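ORF10 (Moritella marina, PDB 6RIW) forms the ketosynthase-chain length factor part of a polyunsaturated fatty acid synthase, where it probably condenses acyl units on acyl carrier protein. Local coordinates at residues K523-S528 with W739-G744; E500-R505 with G527-Q532; G8-F13 with L94-Q99. One frame throughout, in Å; residues are numbered along the deposited sequence.

Contact 1 (K523-S528 with W739-G744); sequences KAPKGS and WLVGEG
The amide of Ser528 gives Val741 a nearly straight hydrogen bond: Ser528 N lies 2.8 Å from Val741 O, with 173° at the hydrogen, and approaches from above the carbonyl plane. The next link runs the other way and is weak, Glu743 N reaching Ser528 O at 3.1 Å, bent to 128°. The same Ser528 O receives a C-H contact from Gly742 CA at 3.5 Å. Two waters extend the ladder, one joining Lys526 O to Val741 N, the other Ser528 OG to Glu743 O; Ser528 OG also bonds Thr497. On the face carrying Val741, its CG2 meets Pro525 CB at 3.9 Å, the side chains crossing at about a right angle. Val741 CB lies 4.1 Å from Gly527 CA, and a side chain at Gly527 would collide with it. Glu743 starts with CG between its backbone N and carbonyl carbon (chi1 65°), which sets CG against Ser528 O at 3.6 Å; farther out, its carboxylate takes the N-H of Val530 and of Gly697 and forms a salt bridge with Arg505. This is a short, weakly bonded parallel beta pairing, Ser528 beside Gly742, where strand 527-528 meets the start of strand 741-752 in the second ketosynthase-like domain.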
loop_
_atom_site.group_PDB
_atom_site.type_symbol
_atom_site.label_atom_id
_atom_site.label_comp_id
_atom_site.label_asym_id
_atom_site.label_seq_id
_atom_site.Cartn_x
_atom_site.Cartn_y
_atom_site.Cartn_z
ATOM N N LYS A 523 -10.280 -8.538 -29.136
ATOM C CA LYS A 523 -10.698 -9.622 -28.260
ATOM C C LYS A 523 -10.007 -9.408 -26.925
ATOM O O LYS A 523 -9.034 -8.653 -26.838
ATOM C CB LYS A 523 -10.320 -11.001 -28.846
ATOM C CG LYS A 523 -8.804 -11.184 -29.040
ATOM C CD LYS A 523 -8.455 -12.562 -29.617
ATOM C CE LYS A 523 -8.831 -13.687 -28.653
ATOM N NZ LYS A 523 -7.736 -13.854 -27.675
ATOM N N ALA A 524 -10.507 -10.054 -25.883
ATOM C CA ALA A 524 -9.720 -10.103 -24.656
ATOM C C ALA A 524 -8.457 -10.917 -24.950
ATOM O O ALA A 524 -8.549 -11.959 -25.617
ATOM C CB ALA A 524 -10.513 -10.740 -23.513
ATOM N N PRO A 525 -7.269 -10.455 -24.539
ATOM C CA PRO A 525 -6.038 -11.160 -24.924
ATOM C C PRO A 525 -6.024 -12.574 -24.388
ATOM O O PRO A 525 -6.535 -12.857 -23.311
ATOM C CB PRO A 525 -4.913 -10.321 -24.289
ATOM C CG PRO A 525 -5.499 -8.989 -24.064
ATOM C CD PRO A 525 -6.986 -9.203 -23.811
ATOM N N LYS A 526 -5.396 -13.468 -25.142
ATOM C CA LYS A 526 -5.077 -14.759 -24.570
ATOM C C LYS A 526 -3.977 -14.544 -23.532
ATOM O O LYS A 526 -3.024 -13.810 -23.799
ATOM C CB LYS A 526 -4.620 -15.703 -25.679
ATOM C CG LYS A 526 -4.421 -17.125 -25.188
ATOM C CD LYS A 526 -4.429 -18.100 -26.363
ATOM C CE LYS A 526 -3.974 -19.486 -25.918
ATOM N NZ LYS A 526 -3.604 -20.285 -27.123
ATOM N N GLY A 527 -4.106 -15.155 -22.352
ATOM C CA GLY A 527 -3.093 -14.933 -21.330
ATOM C C GLY A 527 -3.178 -15.924 -20.192
ATOM O O GLY A 527 -3.999 -16.846 -20.182
ATOM N N SER A 528 -2.308 -15.730 -19.207
ATOM C CA SER A 528 -2.246 -16.672 -18.086
ATOM C C SER A 528 -3.201 -16.212 -16.978
ATOM O O SER A 528 -2.821 -15.666 -15.940
ATOM C CB SER A 528 -0.808 -16.816 -17.604
ATOM O OG SER A 528 -0.709 -17.719 -16.521
ATOM N N TRP A 739 3.504 -6.955 -24.599
ATOM C CA TRP A 739 3.550 -7.623 -23.297
ATOM C C TRP A 739 2.468 -8.703 -23.199
ATOM O O TRP A 739 1.428 -8.647 -23.867
ATOM C CB TRP A 739 3.417 -6.620 -22.136
ATOM C CG TRP A 739 2.148 -5.797 -22.125
ATOM C CD1 TRP A 739 1.917 -4.631 -22.810
ATOM C CD2 TRP A 739 0.951 -6.067 -21.375
ATOM N NE1 TRP A 739 0.646 -4.164 -22.539
ATOM C CE2 TRP A 739 0.032 -5.027 -21.665
ATOM C CE3 TRP A 739 0.569 -7.085 -20.487
ATOM C CZ2 TRP A 739 -1.248 -4.987 -21.116
ATOM C CZ3 TRP A 739 -0.690 -7.039 -19.925
ATOM C CH2 TRP A 739 -1.589 -5.981 -20.239
ATOM N N LEU A 740 2.743 -9.719 -22.381
ATOM C CA LEU A 740 1.847 -10.863 -22.235
ATOM C C LEU A 740 1.056 -10.796 -20.932
ATOM O O LEU A 740 1.611 -10.497 -19.863
ATOM C CB LEU A 740 2.652 -12.169 -22.275
ATOM C CG LEU A 740 3.341 -12.489 -23.598
ATOM C CD1 LEU A 740 4.550 -13.417 -23.335
ATOM C CD2 LEU A 740 2.306 -13.148 -24.515
ATOM N N VAL A 741 -0.241 -11.098 -21.017
ATOM C CA VAL A 741 -1.109 -11.051 -19.836
ATOM C C VAL A 741 -0.826 -12.254 -18.938
ATOM O O VAL A 741 -0.718 -13.397 -19.410
ATOM C CB VAL A 741 -2.590 -11.025 -20.263
ATOM C CG1 VAL A 741 -3.491 -11.231 -19.064
ATOM C CG2 VAL A 741 -2.944 -9.695 -20.979
ATOM N N GLY A 742 -0.693 -12.002 -17.635
ATOM C CA GLY A 742 -0.599 -13.082 -16.666
ATOM C C GLY A 742 -1.013 -12.577 -15.310
ATOM O O GLY A 742 -1.086 -11.366 -15.084
ATOM N N GLU A 743 -1.297 -13.511 -14.400
ATOM C CA GLU A 743 -1.622 -13.097 -13.038
ATOM C C GLU A 743 -1.359 -14.242 -12.070
ATOM O O GLU A 743 -1.180 -15.397 -12.477
ATOM C CB GLU A 743 -3.083 -12.619 -12.924
ATOM C CG GLU A 743 -4.122 -13.709 -13.187
ATOM C CD GLU A 743 -5.556 -13.154 -13.194
ATOM O OE1 GLU A 743 -5.744 -11.990 -12.775
ATOM O OE2 GLU A 743 -6.503 -13.872 -13.617
ATOM N N GLY A 744 -1.342 -13.911 -10.781
ATOM C CA GLY A 744 -1.194 -14.929 -9.764
ATOM C C GLY A 744 -0.536 -14.388 -8.506
ATOM O O GLY A 744 -0.554 -13.194 -8.234
HETATM O O HOH W 1 -1.294 -11.839 -23.696
HETATM O O HOH W 2 0.449 -16.321 -14.451
#

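Contact 2 (E500-R505 with G527-Q532)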
loop_
_atom_site.group_PDB
_atom_site.type_symbol
_atom_site.label_atom_id
_atom_site.label_comp_id
_atom_site.label_asym_id
_atom_site.label_seq_id
_atom_site.Cartn_x
_atom_site.Cartn_y
_atom_site.Cartn_z
ATOM N N GLU A 500 -7.691 -18.647 -23.089
ATOM C CA GLU A 500 -8.616 -17.547 -23.325
ATOM C C GLU A 500 -9.223 -17.068 -22.007
ATOM O O GLU A 500 -9.191 -17.753 -20.980
ATOM C CB GLU A 500 -9.710 -17.970 -24.311
ATOM C CG GLU A 500 -9.155 -18.470 -25.637
ATOM C CD GLU A 500 -8.530 -17.396 -26.531
ATOM O OE1 GLU A 500 -8.689 -16.171 -26.280
ATOM O OE2 GLU A 500 -7.847 -17.797 -27.506
ATOM N N LEU A 501 -9.780 -15.867 -22.051
ATOM C CA LEU A 501 -10.334 -15.243 -20.855
ATOM C C LEU A 501 -11.425 -16.110 -20.226
ATOM O O LEU A 501 -12.371 -16.484 -20.917
ATOM C CB LEU A 501 -10.916 -13.878 -21.239
ATOM C CG LEU A 501 -11.548 -13.111 -20.067
ATOM C CD1 LEU A 501 -10.470 -12.454 -19.250
ATOM C CD2 LEU A 501 -12.521 -12.043 -20.600
ATOM N N PRO A 502 -11.338 -16.441 -18.934
ATOM C CA PRO A 502 -12.432 -17.185 -18.290
ATOM C C PRO A 502 -13.720 -16.383 -18.358
ATOM O O PRO A 502 -13.708 -15.154 -18.295
ATOM C CB PRO A 502 -11.956 -17.355 -16.840
ATOM C CG PRO A 502 -10.442 -17.231 -16.935
ATOM C CD PRO A 502 -10.181 -16.248 -18.045
ATOM N N GLU A 503 -14.846 -17.103 -18.475
ATOM C CA GLU A 503 -16.118 -16.450 -18.791
ATOM C C GLU A 503 -16.493 -15.329 -17.827
ATOM O O GLU A 503 -17.062 -14.323 -18.269
ATOM C CB GLU A 503 -17.250 -17.492 -18.848
ATOM C CG GLU A 503 -17.184 -18.236 -20.151
ATOM C CD GLU A 503 -18.546 -18.713 -20.668
ATOM O OE1 GLU A 503 -19.493 -18.852 -19.846
ATOM O OE2 GLU A 503 -18.630 -18.958 -21.903
ATOM N N GLN A 504 -16.216 -15.467 -16.532
ATOM C CA GLN A 504 -16.611 -14.443 -15.568
ATOM C C GLN A 504 -15.481 -13.493 -15.183
ATOM O O GLN A 504 -15.697 -12.586 -14.370
ATOM C CB GLN A 504 -17.144 -15.106 -14.301
ATOM C CG GLN A 504 -18.475 -15.822 -14.494
ATOM C CD GLN A 504 -18.825 -16.601 -13.251
ATOM O OE1 GLN A 504 -18.876 -16.035 -12.163
ATOM N NE2 GLN A 504 -19.044 -17.908 -13.396
ATOM N N ARG A 505 -14.295 -13.670 -15.744
ATOM C CA ARG A 505 -13.127 -12.947 -15.246
ATOM C C ARG A 505 -13.260 -11.429 -15.421
ATOM O O ARG A 505 -12.768 -10.668 -14.580
ATOM C CB ARG A 505 -11.871 -13.457 -15.956
ATOM C CG ARG A 505 -10.546 -12.803 -15.462
ATOM C CD ARG A 505 -10.160 -13.335 -14.071
ATOM N NE ARG A 505 -9.075 -12.556 -13.459
ATOM C CZ ARG A 505 -9.284 -11.443 -12.757
ATOM N NH1 ARG A 505 -10.522 -10.949 -12.605
ATOM N NH2 ARG A 505 -8.252 -10.806 -12.194
ATOM N N GLY A 527 -4.106 -15.155 -22.352
ATOM C CA GLY A 527 -3.093 -14.933 -21.330
ATOM C C GLY A 527 -3.178 -15.924 -20.192
ATOM O O GLY A 527 -3.999 -16.846 -20.182
ATOM N N SER A 528 -2.308 -15.730 -19.207
ATOM C CA SER A 528 -2.246 -16.672 -18.086
ATOM C C SER A 528 -3.201 -16.212 -16.978
ATOM O O SER A 528 -2.821 -15.666 -15.940
ATOM C CB SER A 528 -0.808 -16.816 -17.604
ATOM O OG SER A 528 -0.709 -17.719 -16.521
ATOM N N TYR A 529 -4.488 -16.425 -17.232
ATOM C CA TYR A 529 -5.511 -16.016 -16.287
ATOM C C TYR A 529 -5.688 -17.083 -15.226
ATOM O O TYR A 529 -5.517 -18.286 -15.483
ATOM C CB TYR A 529 -6.861 -15.799 -16.977
ATOM C CG TYR A 529 -6.882 -14.709 -18.010
ATOM C CD1 TYR A 529 -6.981 -13.371 -17.631
ATOM C CD2 TYR A 529 -6.784 -15.004 -19.381
ATOM C CE1 TYR A 529 -7.007 -12.356 -18.576
ATOM C CE2 TYR A 529 -6.797 -13.986 -20.324
ATOM C CZ TYR A 529 -6.928 -12.667 -19.914
ATOM O OH TYR A 529 -6.947 -11.660 -20.865
ATOM N N VAL A 530 -6.093 -16.637 -14.042
ATOM C CA VAL A 530 -6.538 -17.523 -12.973
ATOM C C VAL A 530 -8.067 -17.545 -13.007
ATOM O O VAL A 530 -8.714 -16.523 -12.761
ATOM C CB VAL A 530 -6.013 -17.067 -11.605
ATOM C CG1 VAL A 530 -6.632 -17.915 -10.486
ATOM C CG2 VAL A 530 -4.494 -17.159 -11.556
ATOM N N GLU A 531 -8.665 -18.710 -13.302
ATOM C CA GLU A 531 -10.124 -18.746 -13.359
ATOM C C GLU A 531 -10.738 -18.822 -11.966
ATOM O O GLU A 531 -11.763 -18.185 -11.698
ATOM C CB GLU A 531 -10.601 -19.928 -14.224
ATOM C CG GLU A 531 -12.129 -20.175 -14.115
ATOM C CD GLU A 531 -12.704 -21.018 -15.259
ATOM O OE1 GLU A 531 -11.930 -21.717 -15.956
ATOM O OE2 GLU A 531 -13.944 -20.983 -15.448
ATOM N N GLN A 532 -10.118 -19.574 -11.060
ATOM C CA GLN A 532 -10.690 -19.837 -9.746
ATOM C C GLN A 532 -9.604 -20.385 -8.830
ATOM O O GLN A 532 -8.557 -20.846 -9.284
ATOM C CB GLN A 532 -11.861 -20.826 -9.844
ATOM C CG GLN A 532 -11.463 -22.165 -10.432
ATOM C CD GLN A 532 -12.679 -22.999 -10.842
ATOM O OE1 GLN A 532 -13.609 -22.498 -11.474
ATOM N NE2 GLN A 532 -12.677 -24.265 -10.463
HETATM O O HOH W 3 -14.935 -17.671 -15.206
#
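Tyr529, Pro502 and Glu531 carry most of this contact, which has no direct hydrogen bond between its two segments. Leu501 lays CD1 over one face of the Tyr529 ring as a CH-pi contact, 3.8 Å from the centroid and 23° off the normal. CD1 is displaced toward the rim and comes to 3.5 Å from Tyr529 CE1. At the root of the same side chain, Pro502 CD presses on Tyr529 CB at 3.5 Å. Tyr529 CG, placed anti to its own carbonyl carbon (chi1 -62°), lies beside Pro502 CD as well. At the far end of the ring, Tyr529 OH forms a hydrogen bond with Pro525 O. An alanine in place of Tyr529 would probably leave Leu501 CD1 facing a gap and Pro525 O without its phenolic partner. The other flank of the proline ring slides past Glu531 in the opposite direction, Pro502 CG lying 3.8 Å from Glu531 CB. Arg505 brings CD to 3.7 Å from Val530 O. The chemistry is thus divided: carbon surfaces meet between the segments, while charge works at the margins, Glu531 OE1 forming a salt bridge with Arg499, just before 500-505, and Arg505 reaching out to Glu743 and Glu587.

Contact 3 (G8-F13 with L94-Q99); sequences GIANLF and LYVTKQ
Ala10 pushes its single methyl group into the surface of helix 94-99, where the backbone of Val96 and the first carbon of Gln99 receive it. Ala10 CB is 3.4 Å from Val96 O and 3.6 Å from Gln99 CB, so the small residue lets the helix come close, with the short axes 7.1 Å apart. Strand 8-12 and the helix run nearly antiparallel, at 152°. In return, the helix sends a bump down to the strand: Val96 CG1, anti to its own carbonyl carbon (chi1 -64°), settles between Ala10 and Leu12 onto the peptide that joins Asn11 to Leu12. It is 3.7 Å from Leu12 N and 4.1 Å from Leu12 CB. Tyr95 closes the Leu12 side of the contact, its CD2 lying 4.2 Å from Leu12 CB. The same ring turns its edge to the backbone, with Asn11 O near the ring plane and 3.8 Å from Tyr95 CE2. Gln99 CG, a helical turn on, covers part of one face of that ring, and Tyr95 OH bonds Gln17 O. Val96 also packs on Ala263 and Met265 of strand 259-270, whose backbone pairs with this strand. Leu94 and Thr97 face helix 174-183, while Ile9 and Phe13 meet helix 374-387, so that strand 4-12 is packed between helices 88-104 and 374-387, in keeping with the layered thiolase fold.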
loop_
_atom_site.group_PDB
_atom_site.type_symbol
_atom_site.label_atom_id
_atom_site.label_comp_id
_atom_site.label_asym_id
_atom_site.label_seq_id
_atom_site.Cartn_x
_atom_site.Cartn_y
_atom_site.Cartn_z
ATOM N N GLY A 8 14.722 17.840 9.671
ATOM C CA GLY A 8 13.791 18.598 8.860
ATOM C C GLY A 8 12.406 18.016 9.019
ATOM O O GLY A 8 12.279 16.796 9.177
ATOM N N ILE A 9 11.369 18.858 9.021
ATOM C CA ILE A 9 9.991 18.404 9.226
ATOM C C ILE A 9 9.078 19.206 8.321
ATOM O O ILE A 9 9.297 20.405 8.109
ATOM C CB ILE A 9 9.528 18.575 10.692
ATOM C CG1 ILE A 9 10.506 17.928 11.671
ATOM C CG2 ILE A 9 8.119 18.014 10.893
ATOM C CD1 ILE A 9 10.008 17.883 13.109
ATOM N N ALA A 10 8.036 18.551 7.797
ATOM C CA ALA A 10 7.008 19.274 7.063
ATOM C C ALA A 10 5.668 18.579 7.258
ATOM O O ALA A 10 5.597 17.373 7.524
ATOM C CB ALA A 10 7.354 19.387 5.580
ATOM N N ASN A 11 4.596 19.351 7.098
ATOM C CA ASN A 11 3.266 18.787 7.258
ATOM C C ASN A 11 2.272 19.452 6.323
ATOM O O ASN A 11 2.378 20.642 6.003
ATOM C CB ASN A 11 2.757 18.947 8.682
ATOM C CG ASN A 11 2.647 20.412 9.085
ATOM O OD1 ASN A 11 3.663 21.095 9.179
ATOM N ND2 ASN A 11 1.419 20.905 9.288
ATOM N N LEU A 12 1.273 18.667 5.921
ATOM C CA LEU A 12 0.049 19.189 5.312
ATOM C C LEU A 12 -1.063 18.469 6.053
ATOM O O LEU A 12 -1.399 17.325 5.732
ATOM C CB LEU A 12 -0.006 18.961 3.801
ATOM C CG LEU A 12 -1.223 19.521 3.075
ATOM C CD1 LEU A 12 -1.301 21.043 3.275
ATOM C CD2 LEU A 12 -1.108 19.167 1.588
ATOM N N PHE A 13 -1.605 19.133 7.068
ATOM C CA PHE A 13 -2.609 18.584 7.964
ATOM C C PHE A 13 -3.908 19.355 7.813
ATOM O O PHE A 13 -3.904 20.490 7.322
ATOM C CB PHE A 13 -2.158 18.682 9.431
ATOM C CG PHE A 13 -0.926 17.890 9.772
ATOM C CD1 PHE A 13 -0.492 16.825 8.974
ATOM C CD2 PHE A 13 -0.202 18.211 10.911
ATOM C CE1 PHE A 13 0.645 16.103 9.306
ATOM C CE2 PHE A 13 0.937 17.497 11.261
ATOM C CZ PHE A 13 1.363 16.429 10.456
ATOM N N LEU A 94 4.694 15.364 -2.685
ATOM C CA LEU A 94 5.736 16.235 -3.226
ATOM C C LEU A 94 5.875 17.514 -2.399
ATOM O O LEU A 94 6.994 17.975 -2.118
ATOM C CB LEU A 94 5.407 16.578 -4.678
ATOM C CG LEU A 94 5.578 15.387 -5.619
ATOM C CD1 LEU A 94 4.924 15.690 -6.955
ATOM C CD2 LEU A 94 7.060 15.068 -5.780
ATOM N N TYR A 95 4.748 18.100 -2.007
ATOM C CA TYR A 95 4.790 19.312 -1.189
ATOM C C TYR A 95 5.585 19.097 0.102
ATOM O O TYR A 95 6.510 19.862 0.404
ATOM C CB TYR A 95 3.368 19.772 -0.874
ATOM C CG TYR A 95 3.348 20.916 0.137
ATOM C CD1 TYR A 95 3.718 22.202 -0.254
ATOM C CD2 TYR A 95 2.978 20.711 1.464
ATOM C CE1 TYR A 95 3.715 23.256 0.645
ATOM C CE2 TYR A 95 2.981 21.781 2.397
ATOM C CZ TYR A 95 3.344 23.048 1.960
ATOM O OH TYR A 95 3.366 24.120 2.823
ATOM N N VAL A 96 5.235 18.073 0.890
ATOM C CA VAL A 96 5.940 17.888 2.162
ATOM C C VAL A 96 7.384 17.439 1.940
ATOM O O VAL A 96 8.247 17.703 2.784
ATOM C CB VAL A 96 5.198 16.922 3.111
ATOM C CG1 VAL A 96 3.837 17.532 3.512
ATOM C CG2 VAL A 96 5.053 15.505 2.489
ATOM N N THR A 97 7.686 16.790 0.813
ATOM C CA THR A 97 9.081 16.465 0.514
ATOM C C THR A 97 9.909 17.731 0.302
ATOM O O THR A 97 10.973 17.899 0.917
ATOM C CB THR A 97 9.158 15.557 -0.710
ATOM O OG1 THR A 97 8.603 14.283 -0.373
ATOM C CG2 THR A 97 10.619 15.326 -1.099
ATOM N N LYS A 98 9.437 18.625 -0.565
ATOM C CA LYS A 98 10.144 19.877 -0.838
ATOM C C LYS A 98 10.297 20.698 0.434
ATOM O O LYS A 98 11.379 21.234 0.718
ATOM C CB LYS A 98 9.391 20.687 -1.899
ATOM C CG LYS A 98 10.159 21.874 -2.494
ATOM C CD LYS A 98 9.778 22.028 -3.963
ATOM C CE LYS A 98 9.884 23.448 -4.470
ATOM N NZ LYS A 98 8.679 23.738 -5.330
ATOM N N GLN A 99 9.216 20.814 1.205
ATOM C CA GLN A 99 9.262 21.633 2.412
ATOM C C GLN A 99 10.211 21.039 3.443
ATOM O O GLN A 99 10.965 21.774 4.094
ATOM C CB GLN A 99 7.855 21.783 3.005
ATOM C CG GLN A 99 6.881 22.612 2.129
ATOM C CD GLN A 99 7.347 24.046 1.934
ATOM O OE1 GLN A 99 7.668 24.741 2.894
ATOM N NE2 GLN A 99 7.401 24.486 0.688
#

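Overall arrangement
Contact 3 comes first along the chain, in the first ketosynthase-like domain; contact 2 opens next, at 500-505, then contact 1, which closes last, at 739-744, both in the second, presumably the chain length factor. Contact 3 lies across the chain's centre from the others, about 41 Å from contact 1 and 44 Å from contact 2 between centres. Contacts 1 and 2, with centres 9 Å apart, share Gly527 and Ser528 and are joined by the salt bridge between Arg505 and Glu743. Strand 259-270 pairs antiparallel with 4-12 and parallel with 62-64, as 741-752 does with 469-478 and 527-528, so the same thiolase-type framework appears twice, contacts 1 and 2 forming one continuous patch beside strand 741-752.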